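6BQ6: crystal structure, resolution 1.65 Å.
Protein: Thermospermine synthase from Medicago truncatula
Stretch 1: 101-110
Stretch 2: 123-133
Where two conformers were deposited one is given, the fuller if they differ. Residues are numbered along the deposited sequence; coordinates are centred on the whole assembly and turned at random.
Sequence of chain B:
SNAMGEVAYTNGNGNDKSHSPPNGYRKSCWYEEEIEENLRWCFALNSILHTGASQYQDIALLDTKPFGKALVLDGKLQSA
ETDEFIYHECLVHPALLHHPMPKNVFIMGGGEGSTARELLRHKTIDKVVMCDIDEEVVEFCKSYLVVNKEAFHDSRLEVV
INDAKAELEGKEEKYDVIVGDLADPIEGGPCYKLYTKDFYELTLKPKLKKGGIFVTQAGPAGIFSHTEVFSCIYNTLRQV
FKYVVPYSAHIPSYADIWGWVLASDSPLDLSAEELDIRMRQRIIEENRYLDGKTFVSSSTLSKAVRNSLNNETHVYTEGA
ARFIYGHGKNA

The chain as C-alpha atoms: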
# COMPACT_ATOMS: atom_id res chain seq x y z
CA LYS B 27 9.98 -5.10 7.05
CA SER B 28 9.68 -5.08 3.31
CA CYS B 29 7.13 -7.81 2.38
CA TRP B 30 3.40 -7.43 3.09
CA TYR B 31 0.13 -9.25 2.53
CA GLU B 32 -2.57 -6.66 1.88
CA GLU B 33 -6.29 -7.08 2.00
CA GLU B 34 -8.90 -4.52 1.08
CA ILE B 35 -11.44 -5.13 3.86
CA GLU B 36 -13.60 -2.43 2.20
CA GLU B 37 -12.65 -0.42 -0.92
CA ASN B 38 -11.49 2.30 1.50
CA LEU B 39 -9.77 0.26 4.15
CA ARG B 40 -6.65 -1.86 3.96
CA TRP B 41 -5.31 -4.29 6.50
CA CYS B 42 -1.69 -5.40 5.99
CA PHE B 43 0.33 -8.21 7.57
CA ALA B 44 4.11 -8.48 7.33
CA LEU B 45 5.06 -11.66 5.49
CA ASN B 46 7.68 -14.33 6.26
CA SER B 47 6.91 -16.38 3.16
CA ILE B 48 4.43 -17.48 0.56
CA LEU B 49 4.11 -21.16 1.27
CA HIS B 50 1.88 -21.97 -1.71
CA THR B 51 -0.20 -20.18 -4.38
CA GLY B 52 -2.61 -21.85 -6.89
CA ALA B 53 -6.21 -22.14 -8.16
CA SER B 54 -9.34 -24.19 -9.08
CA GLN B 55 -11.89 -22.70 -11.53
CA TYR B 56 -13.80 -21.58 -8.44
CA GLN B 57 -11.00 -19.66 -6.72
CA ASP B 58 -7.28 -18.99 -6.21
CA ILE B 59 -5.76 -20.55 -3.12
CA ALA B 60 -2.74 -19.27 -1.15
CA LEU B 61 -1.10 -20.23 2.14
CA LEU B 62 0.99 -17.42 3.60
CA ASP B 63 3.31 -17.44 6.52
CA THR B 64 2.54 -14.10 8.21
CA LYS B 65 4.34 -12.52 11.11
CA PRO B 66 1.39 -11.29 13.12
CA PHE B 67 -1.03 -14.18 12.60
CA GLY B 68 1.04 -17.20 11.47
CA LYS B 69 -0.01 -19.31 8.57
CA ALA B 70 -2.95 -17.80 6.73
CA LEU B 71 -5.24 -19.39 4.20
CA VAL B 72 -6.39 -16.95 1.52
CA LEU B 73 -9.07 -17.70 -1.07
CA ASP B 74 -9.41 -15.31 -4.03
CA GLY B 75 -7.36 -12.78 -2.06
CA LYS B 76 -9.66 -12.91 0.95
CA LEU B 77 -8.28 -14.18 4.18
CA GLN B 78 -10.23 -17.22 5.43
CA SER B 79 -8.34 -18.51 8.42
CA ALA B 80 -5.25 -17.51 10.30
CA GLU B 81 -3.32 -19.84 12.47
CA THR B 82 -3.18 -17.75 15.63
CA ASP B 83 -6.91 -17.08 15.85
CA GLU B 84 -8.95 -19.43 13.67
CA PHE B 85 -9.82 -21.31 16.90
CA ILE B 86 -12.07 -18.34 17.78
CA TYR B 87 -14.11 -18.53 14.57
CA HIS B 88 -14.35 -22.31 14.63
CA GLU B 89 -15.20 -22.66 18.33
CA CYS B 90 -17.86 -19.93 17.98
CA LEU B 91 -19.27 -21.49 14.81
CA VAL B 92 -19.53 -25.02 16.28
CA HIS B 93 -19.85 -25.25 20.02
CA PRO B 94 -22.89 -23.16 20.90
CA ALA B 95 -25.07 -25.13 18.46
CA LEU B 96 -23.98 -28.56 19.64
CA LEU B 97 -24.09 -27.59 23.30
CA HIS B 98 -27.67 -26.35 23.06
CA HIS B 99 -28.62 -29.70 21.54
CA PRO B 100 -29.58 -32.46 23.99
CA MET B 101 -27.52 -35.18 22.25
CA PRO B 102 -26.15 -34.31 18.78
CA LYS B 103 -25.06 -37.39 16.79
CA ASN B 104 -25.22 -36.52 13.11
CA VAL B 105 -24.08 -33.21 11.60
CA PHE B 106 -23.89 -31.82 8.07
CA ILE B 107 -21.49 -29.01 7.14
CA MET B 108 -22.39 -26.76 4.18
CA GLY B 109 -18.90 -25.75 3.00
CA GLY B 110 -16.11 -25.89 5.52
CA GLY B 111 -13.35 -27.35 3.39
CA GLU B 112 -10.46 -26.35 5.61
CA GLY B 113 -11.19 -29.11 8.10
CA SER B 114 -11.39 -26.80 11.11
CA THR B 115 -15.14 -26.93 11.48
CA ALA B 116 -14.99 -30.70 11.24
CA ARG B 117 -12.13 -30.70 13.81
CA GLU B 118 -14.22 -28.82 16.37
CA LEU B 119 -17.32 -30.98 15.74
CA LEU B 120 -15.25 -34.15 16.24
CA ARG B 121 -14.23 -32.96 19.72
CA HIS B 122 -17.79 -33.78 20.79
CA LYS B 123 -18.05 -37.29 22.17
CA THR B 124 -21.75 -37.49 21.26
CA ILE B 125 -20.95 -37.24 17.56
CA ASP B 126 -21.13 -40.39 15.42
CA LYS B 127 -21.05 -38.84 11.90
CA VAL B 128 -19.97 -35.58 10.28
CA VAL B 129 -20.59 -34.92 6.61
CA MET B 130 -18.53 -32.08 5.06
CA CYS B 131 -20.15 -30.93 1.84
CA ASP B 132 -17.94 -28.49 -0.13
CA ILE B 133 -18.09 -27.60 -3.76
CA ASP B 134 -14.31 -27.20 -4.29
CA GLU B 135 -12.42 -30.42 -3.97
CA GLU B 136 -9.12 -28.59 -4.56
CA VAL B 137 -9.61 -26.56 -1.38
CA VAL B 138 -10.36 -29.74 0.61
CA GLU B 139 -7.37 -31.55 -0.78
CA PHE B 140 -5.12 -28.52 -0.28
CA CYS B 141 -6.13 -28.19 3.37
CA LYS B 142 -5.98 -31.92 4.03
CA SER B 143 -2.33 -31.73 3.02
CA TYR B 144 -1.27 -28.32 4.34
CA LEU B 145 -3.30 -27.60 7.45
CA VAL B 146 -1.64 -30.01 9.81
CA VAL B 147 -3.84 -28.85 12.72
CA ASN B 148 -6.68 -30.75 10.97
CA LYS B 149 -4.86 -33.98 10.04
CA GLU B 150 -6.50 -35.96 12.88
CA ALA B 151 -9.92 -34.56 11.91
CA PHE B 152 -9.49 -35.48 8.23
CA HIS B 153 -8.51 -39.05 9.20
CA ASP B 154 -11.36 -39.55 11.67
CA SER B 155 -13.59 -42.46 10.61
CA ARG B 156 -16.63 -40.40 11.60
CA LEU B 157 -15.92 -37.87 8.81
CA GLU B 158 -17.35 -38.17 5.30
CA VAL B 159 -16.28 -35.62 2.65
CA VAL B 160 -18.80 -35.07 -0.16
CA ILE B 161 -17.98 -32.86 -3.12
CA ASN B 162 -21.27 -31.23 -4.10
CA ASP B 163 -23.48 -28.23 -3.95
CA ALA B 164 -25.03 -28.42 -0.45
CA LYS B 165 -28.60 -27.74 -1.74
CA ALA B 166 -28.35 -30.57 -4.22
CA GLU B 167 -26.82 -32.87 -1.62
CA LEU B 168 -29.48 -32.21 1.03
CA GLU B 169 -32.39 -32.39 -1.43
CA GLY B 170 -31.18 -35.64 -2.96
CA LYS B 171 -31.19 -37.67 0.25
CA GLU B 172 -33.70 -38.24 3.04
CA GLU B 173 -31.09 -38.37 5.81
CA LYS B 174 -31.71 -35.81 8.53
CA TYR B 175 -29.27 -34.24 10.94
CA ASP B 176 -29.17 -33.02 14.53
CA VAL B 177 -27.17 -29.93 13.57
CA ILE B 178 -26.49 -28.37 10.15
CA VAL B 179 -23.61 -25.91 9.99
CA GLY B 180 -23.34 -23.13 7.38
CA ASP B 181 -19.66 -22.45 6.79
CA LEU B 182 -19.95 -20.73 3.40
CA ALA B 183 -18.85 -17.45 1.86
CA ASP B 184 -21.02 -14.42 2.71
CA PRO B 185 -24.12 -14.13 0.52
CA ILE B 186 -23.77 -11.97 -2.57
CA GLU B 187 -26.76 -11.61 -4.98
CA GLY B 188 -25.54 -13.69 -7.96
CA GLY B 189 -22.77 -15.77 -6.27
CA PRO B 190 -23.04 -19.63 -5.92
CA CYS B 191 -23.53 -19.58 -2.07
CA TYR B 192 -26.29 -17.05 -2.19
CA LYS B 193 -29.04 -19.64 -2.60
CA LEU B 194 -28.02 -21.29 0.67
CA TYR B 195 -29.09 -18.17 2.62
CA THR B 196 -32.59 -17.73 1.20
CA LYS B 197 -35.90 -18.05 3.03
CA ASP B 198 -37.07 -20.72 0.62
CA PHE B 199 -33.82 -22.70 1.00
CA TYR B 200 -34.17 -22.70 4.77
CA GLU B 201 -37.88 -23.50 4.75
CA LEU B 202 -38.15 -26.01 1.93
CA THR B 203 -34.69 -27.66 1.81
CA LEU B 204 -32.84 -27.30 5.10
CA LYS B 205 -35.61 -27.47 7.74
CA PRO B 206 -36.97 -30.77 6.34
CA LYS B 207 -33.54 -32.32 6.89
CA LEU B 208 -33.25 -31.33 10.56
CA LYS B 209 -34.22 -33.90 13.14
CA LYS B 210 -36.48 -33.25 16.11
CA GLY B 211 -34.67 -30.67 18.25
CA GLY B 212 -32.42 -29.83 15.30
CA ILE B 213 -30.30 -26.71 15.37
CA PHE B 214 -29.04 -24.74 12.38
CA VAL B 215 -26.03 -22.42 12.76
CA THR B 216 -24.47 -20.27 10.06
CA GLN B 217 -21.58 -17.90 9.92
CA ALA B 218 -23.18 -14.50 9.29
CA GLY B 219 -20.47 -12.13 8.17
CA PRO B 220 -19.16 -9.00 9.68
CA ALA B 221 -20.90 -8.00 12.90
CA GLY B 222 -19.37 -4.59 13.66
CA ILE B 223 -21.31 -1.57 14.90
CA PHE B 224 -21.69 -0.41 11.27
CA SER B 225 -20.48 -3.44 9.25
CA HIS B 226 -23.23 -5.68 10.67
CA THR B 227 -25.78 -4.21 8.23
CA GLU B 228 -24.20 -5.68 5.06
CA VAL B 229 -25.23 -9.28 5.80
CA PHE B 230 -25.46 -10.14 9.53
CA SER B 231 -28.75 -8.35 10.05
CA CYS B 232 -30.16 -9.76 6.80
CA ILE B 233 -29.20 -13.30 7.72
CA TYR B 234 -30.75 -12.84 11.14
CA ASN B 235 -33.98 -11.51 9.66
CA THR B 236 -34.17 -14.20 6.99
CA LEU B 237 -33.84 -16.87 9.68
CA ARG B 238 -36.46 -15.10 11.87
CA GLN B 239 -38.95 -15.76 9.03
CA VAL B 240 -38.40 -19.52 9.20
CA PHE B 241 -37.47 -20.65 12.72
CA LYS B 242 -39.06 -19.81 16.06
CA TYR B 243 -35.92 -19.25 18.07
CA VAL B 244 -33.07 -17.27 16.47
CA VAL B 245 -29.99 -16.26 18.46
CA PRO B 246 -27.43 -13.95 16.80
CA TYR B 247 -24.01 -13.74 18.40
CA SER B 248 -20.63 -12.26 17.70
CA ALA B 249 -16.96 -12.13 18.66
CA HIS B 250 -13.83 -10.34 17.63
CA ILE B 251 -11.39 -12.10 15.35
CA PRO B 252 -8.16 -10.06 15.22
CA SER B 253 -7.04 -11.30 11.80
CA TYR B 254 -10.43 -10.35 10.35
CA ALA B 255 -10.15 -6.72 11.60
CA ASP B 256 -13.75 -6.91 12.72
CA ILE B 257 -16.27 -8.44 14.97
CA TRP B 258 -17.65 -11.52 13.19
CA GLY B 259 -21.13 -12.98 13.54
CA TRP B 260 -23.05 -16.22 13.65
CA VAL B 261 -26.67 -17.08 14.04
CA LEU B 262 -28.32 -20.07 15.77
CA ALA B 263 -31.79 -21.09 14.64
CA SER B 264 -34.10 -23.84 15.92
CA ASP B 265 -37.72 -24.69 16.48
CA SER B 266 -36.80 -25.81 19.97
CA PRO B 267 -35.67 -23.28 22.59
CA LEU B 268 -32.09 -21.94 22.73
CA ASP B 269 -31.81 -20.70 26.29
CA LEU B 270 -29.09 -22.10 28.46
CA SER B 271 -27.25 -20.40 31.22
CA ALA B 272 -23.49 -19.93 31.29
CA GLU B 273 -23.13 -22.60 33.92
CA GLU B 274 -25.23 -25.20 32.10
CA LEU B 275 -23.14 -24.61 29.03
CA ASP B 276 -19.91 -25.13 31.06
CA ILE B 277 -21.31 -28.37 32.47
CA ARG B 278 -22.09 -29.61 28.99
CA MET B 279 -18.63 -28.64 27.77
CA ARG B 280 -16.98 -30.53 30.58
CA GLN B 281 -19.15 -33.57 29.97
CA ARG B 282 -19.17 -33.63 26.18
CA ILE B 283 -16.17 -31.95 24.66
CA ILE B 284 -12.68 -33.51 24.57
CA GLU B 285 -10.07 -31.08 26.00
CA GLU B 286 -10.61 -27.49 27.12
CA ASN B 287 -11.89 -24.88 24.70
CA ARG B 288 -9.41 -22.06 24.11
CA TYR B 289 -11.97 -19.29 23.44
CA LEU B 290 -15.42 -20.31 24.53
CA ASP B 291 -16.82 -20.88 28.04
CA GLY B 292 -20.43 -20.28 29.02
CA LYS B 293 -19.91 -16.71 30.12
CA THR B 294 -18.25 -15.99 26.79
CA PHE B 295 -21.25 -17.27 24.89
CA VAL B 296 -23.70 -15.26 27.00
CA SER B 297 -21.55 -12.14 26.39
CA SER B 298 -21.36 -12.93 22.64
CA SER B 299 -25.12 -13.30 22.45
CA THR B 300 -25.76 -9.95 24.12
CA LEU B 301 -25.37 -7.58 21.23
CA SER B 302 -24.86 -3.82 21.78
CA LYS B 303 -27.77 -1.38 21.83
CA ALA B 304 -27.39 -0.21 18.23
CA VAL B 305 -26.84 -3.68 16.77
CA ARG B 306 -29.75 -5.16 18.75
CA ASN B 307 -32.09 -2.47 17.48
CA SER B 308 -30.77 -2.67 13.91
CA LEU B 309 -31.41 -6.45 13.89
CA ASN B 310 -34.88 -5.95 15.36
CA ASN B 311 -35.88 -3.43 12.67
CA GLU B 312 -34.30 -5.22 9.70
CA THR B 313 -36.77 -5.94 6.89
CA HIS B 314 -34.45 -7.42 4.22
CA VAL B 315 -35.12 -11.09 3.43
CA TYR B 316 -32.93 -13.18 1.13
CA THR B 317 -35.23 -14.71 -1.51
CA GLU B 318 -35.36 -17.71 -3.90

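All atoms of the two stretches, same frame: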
# COMPACT_ATOMS: atom_id res chain seq x y z
N MET B 101 -28.42 -34.07 22.58
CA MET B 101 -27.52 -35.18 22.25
C MET B 101 -27.28 -35.23 20.73
O MET B 101 -27.95 -35.95 19.99
CB MET B 101 -28.12 -36.50 22.77
CG MET B 101 -27.14 -37.67 22.67
SD MET B 101 -28.01 -39.17 23.16
CE MET B 101 -29.17 -39.37 21.81
N PRO B 102 -26.34 -34.42 20.24
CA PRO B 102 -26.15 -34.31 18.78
C PRO B 102 -25.24 -35.42 18.28
O PRO B 102 -24.13 -35.50 18.72
CB PRO B 102 -25.51 -32.92 18.62
CG PRO B 102 -24.83 -32.68 19.93
CD PRO B 102 -25.65 -33.36 20.99
N LYS B 103 -25.74 -36.22 17.35
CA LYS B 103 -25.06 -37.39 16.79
C LYS B 103 -24.61 -37.24 15.34
O LYS B 103 -23.59 -37.77 14.94
CB LYS B 103 -26.01 -38.60 16.84
CG LYS B 103 -26.46 -38.98 18.25
CD LYS B 103 -25.52 -40.03 18.83
CE LYS B 103 -25.45 -39.97 20.35
NZ LYS B 103 -24.13 -40.40 20.85
N ASN B 104 -25.42 -36.54 14.54
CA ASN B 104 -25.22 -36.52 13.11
C ASN B 104 -25.28 -35.06 12.64
O ASN B 104 -26.31 -34.40 12.83
CB ASN B 104 -26.29 -37.36 12.44
CG ASN B 104 -26.10 -38.86 12.70
OD1 ASN B 104 -26.66 -39.44 13.66
ND2 ASN B 104 -25.29 -39.49 11.89
N VAL B 105 -24.17 -34.59 12.06
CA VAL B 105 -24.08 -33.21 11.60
C VAL B 105 -23.62 -33.09 10.15
O VAL B 105 -22.76 -33.82 9.69
CB VAL B 105 -23.13 -32.39 12.48
CG1 VAL B 105 -21.73 -32.97 12.44
CG2 VAL B 105 -23.07 -30.94 12.03
N PHE B 106 -24.20 -32.12 9.46
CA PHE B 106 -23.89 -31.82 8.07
C PHE B 106 -23.29 -30.41 7.99
O PHE B 106 -23.86 -29.49 8.55
CB PHE B 106 -25.19 -31.86 7.26
CG PHE B 106 -25.01 -31.72 5.79
CD1 PHE B 106 -25.03 -30.50 5.20
CD2 PHE B 106 -24.96 -32.86 4.98
CE1 PHE B 106 -24.87 -30.36 3.83
CE2 PHE B 106 -24.84 -32.74 3.59
CZ PHE B 106 -24.82 -31.50 3.01
N ILE B 107 -22.13 -30.31 7.36
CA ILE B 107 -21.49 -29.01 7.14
C ILE B 107 -21.73 -28.56 5.69
O ILE B 107 -21.31 -29.26 4.76
CB ILE B 107 -19.99 -29.02 7.36
CG1 ILE B 107 -19.60 -29.62 8.73
CG2 ILE B 107 -19.49 -27.57 7.26
CD1 ILE B 107 -18.15 -30.05 8.82
N MET B 108 -22.38 -27.39 5.47
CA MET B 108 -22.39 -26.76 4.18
C MET B 108 -21.13 -25.95 4.04
O MET B 108 -20.99 -24.92 4.72
CB MET B 108 -23.62 -25.85 4.02
CG MET B 108 -24.90 -26.50 4.47
SD MET B 108 -26.30 -25.52 3.90
CE MET B 108 -26.10 -23.99 4.78
N GLY B 109 -20.20 -26.41 3.21
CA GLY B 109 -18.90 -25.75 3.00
C GLY B 109 -17.89 -26.34 3.93
O GLY B 109 -17.71 -27.54 3.99
N GLY B 110 -17.24 -25.50 4.69
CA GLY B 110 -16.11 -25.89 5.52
C GLY B 110 -14.86 -25.92 4.65
O GLY B 110 -14.28 -24.83 4.28
N LYS B 123 -17.92 -35.83 22.06
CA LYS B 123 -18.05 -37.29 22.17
C LYS B 123 -19.38 -37.86 21.75
O LYS B 123 -19.45 -39.05 21.44
CB LYS B 123 -17.69 -37.75 23.60
CG LYS B 123 -16.24 -37.55 23.86
CD LYS B 123 -15.87 -37.80 25.31
CE LYS B 123 -16.36 -36.70 26.23
NZ LYS B 123 -15.72 -36.82 27.60
N THR B 124 -20.44 -37.03 21.72
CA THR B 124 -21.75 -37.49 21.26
C THR B 124 -21.79 -37.82 19.77
O THR B 124 -22.65 -38.59 19.29
CB THR B 124 -22.85 -36.44 21.60
OG1 THR B 124 -22.56 -35.20 20.95
CG2 THR B 124 -22.90 -36.16 23.09
N ILE B 125 -20.91 -37.20 19.00
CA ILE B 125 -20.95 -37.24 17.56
C ILE B 125 -20.54 -38.61 17.05
O ILE B 125 -19.48 -39.12 17.40
CB ILE B 125 -20.03 -36.11 16.95
CG1 ILE B 125 -20.65 -34.72 17.22
CG2 ILE B 125 -19.75 -36.32 15.47
CD1 ILE B 125 -21.88 -34.43 16.42
N ASP B 126 -21.38 -39.14 16.17
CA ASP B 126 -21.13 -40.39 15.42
C ASP B 126 -20.78 -40.17 13.94
O ASP B 126 -20.07 -40.99 13.34
CB ASP B 126 -22.37 -41.27 15.53
CG ASP B 126 -22.64 -41.78 16.94
OD1 ASP B 126 -21.68 -41.91 17.77
OD2 ASP B 126 -23.81 -42.11 17.22
N LYS B 127 -21.32 -39.11 13.32
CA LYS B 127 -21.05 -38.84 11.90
C LYS B 127 -21.04 -37.37 11.64
O LYS B 127 -21.92 -36.62 12.12
CB LYS B 127 -22.08 -39.47 11.01
CG LYS B 127 -21.70 -39.42 9.53
CD LYS B 127 -22.59 -40.32 8.69
CE LYS B 127 -23.78 -39.55 8.14
NZ LYS B 127 -24.33 -40.17 6.93
N VAL B 128 -20.06 -36.95 10.87
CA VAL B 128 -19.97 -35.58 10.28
C VAL B 128 -19.83 -35.71 8.76
O VAL B 128 -18.98 -36.45 8.24
CB VAL B 128 -18.77 -34.78 10.80
CG1 VAL B 128 -18.65 -33.42 10.12
CG2 VAL B 128 -18.77 -34.62 12.32
N VAL B 129 -20.70 -35.04 8.04
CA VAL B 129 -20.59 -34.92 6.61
C VAL B 129 -20.15 -33.52 6.26
O VAL B 129 -20.83 -32.59 6.67
CB VAL B 129 -21.95 -35.18 5.92
CG1 VAL B 129 -21.80 -35.07 4.40
CG2 VAL B 129 -22.47 -36.54 6.27
N MET B 130 -19.06 -33.38 5.50
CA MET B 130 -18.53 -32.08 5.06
C MET B 130 -18.84 -32.02 3.59
O MET B 130 -18.33 -32.85 2.83
CB MET B 130 -17.04 -31.96 5.28
CG MET B 130 -16.44 -30.61 4.84
SD MET B 130 -14.67 -30.72 4.44
CE MET B 130 -14.14 -31.50 5.93
N CYS B 131 -19.72 -31.08 3.22
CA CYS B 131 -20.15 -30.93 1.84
C CYS B 131 -19.69 -29.59 1.21
O CYS B 131 -20.24 -28.53 1.50
CB CYS B 131 -21.65 -31.13 1.74
SG CYS B 131 -22.31 -31.05 0.05
N ASP B 132 -18.63 -29.67 0.41
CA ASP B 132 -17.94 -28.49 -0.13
C ASP B 132 -17.89 -28.65 -1.62
O ASP B 132 -17.74 -29.75 -2.11
CB ASP B 132 -16.51 -28.35 0.44
CG ASP B 132 -15.90 -26.94 0.22
OD1 ASP B 132 -15.53 -26.53 -0.93
OD2 ASP B 132 -15.79 -26.20 1.23
N ILE B 133 -18.01 -27.54 -2.32
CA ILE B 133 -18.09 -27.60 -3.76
C ILE B 133 -16.70 -27.72 -4.40
O ILE B 133 -16.61 -28.17 -5.51
CB ILE B 133 -18.89 -26.43 -4.31
CG1 ILE B 133 -19.49 -26.82 -5.65
CG2 ILE B 133 -18.06 -25.14 -4.34
CD1 ILE B 133 -20.75 -26.07 -6.01
O HOH W 1 -24.26 -42.96 19.85

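The most unusual feature of this contact lies where the two strands begin: the carbonyl oxygen of Lys-103 accepts two backbone hydrogen bonds, from Asp-126 N at 2.9 Å and from Lys-127 N at 3.1 Å. Two successive amides can converge on one oxygen because Asp-126, with phi/psi of -106/-31, is not yet in an extended conformation; the chain straightens at Lys-127, and a regular ladder follows.

That ladder is parallel, the strand axes approaching to 4.7 Å at an angle of 11°. As in any parallel pair, alternate residues of one strand both give and receive bonds. Val-105 N donates to Lys-127 O (3.0 Å), while Val-129 N donates to Val-105 O (2.9 Å). Ile-107 N then bonds to Val-129 O at 2.7 Å, and Cys-131 N to Ile-107 O at 2.9 Å. The last rung, Gly-109 N to Cys-131 O at 2.7 Å, continues the pattern past the corner that the chain turns at Met-108.

Before the ladder, polar side chains tie the loops together. Thr-124 points toward the other stretch, and its short side chain, in the p rotamer, places OG1 2.7 Å from Pro-102 O, to which it donates a hydrogen bond. The reach of Lys-103 is longer: its CA-to-CB bond points sideways, but the flexible chain carries NZ back to donate to Thr-124 O at 2.8 Å. The same NZ lies 4.0 Å from Asp-126 OD2, beyond a salt bridge, and a water links the two charges, accepting from Lys-103 NZ at 2.8 Å and donating to Asp-126 OD2 at 2.8 Å. Such a hydrated arrangement suits residues that remain at least partly exposed.

Along the strands the side chains alternate between two faces. On one, Val-105, Ile-107, Val-128 and Met-130 form a buried apolar layer. Branched valine fills space close to the backbone, with Val-105 CG1 packing 3.4 Å from Val-128 CG2, while the longer Ile-107 reaches diagonally, its CD1 lying 3.6 Å from Val-128 CG1. Ile-125, whose CA-to-CB bond points away, returns its flexible end so that CD1 sits 4.2 Å from Val-105 CG1.

The other face begins with the more polar Asn-104 and Lys-127 and becomes buried at Phe-106, Val-129 and Cys-131. The broad Phe-106 ring spans two neighbours, with CD2 3.9 Å from Val-129 CG1 and CZ 3.4 Å from Cys-131 CB. Cys-131 SG lies 5.1 Å from the centroid of the Phe-106 ring, in an oblique position.

Beyond the corner come two glycines. At their positive phi angles a CB would jam against the preceding carbonyl oxygen, and at Gly-110 it would also be crowded by Ile-107 CG2, 3.3 Å away. The backbone here also packs closely: Gly-109 O lies 3.4 Å from Met-130 CG, and Gly-109 C 3.4 Å from Asp-132 OD2. Altogether the two stretches bury 891 Å², both sides summed.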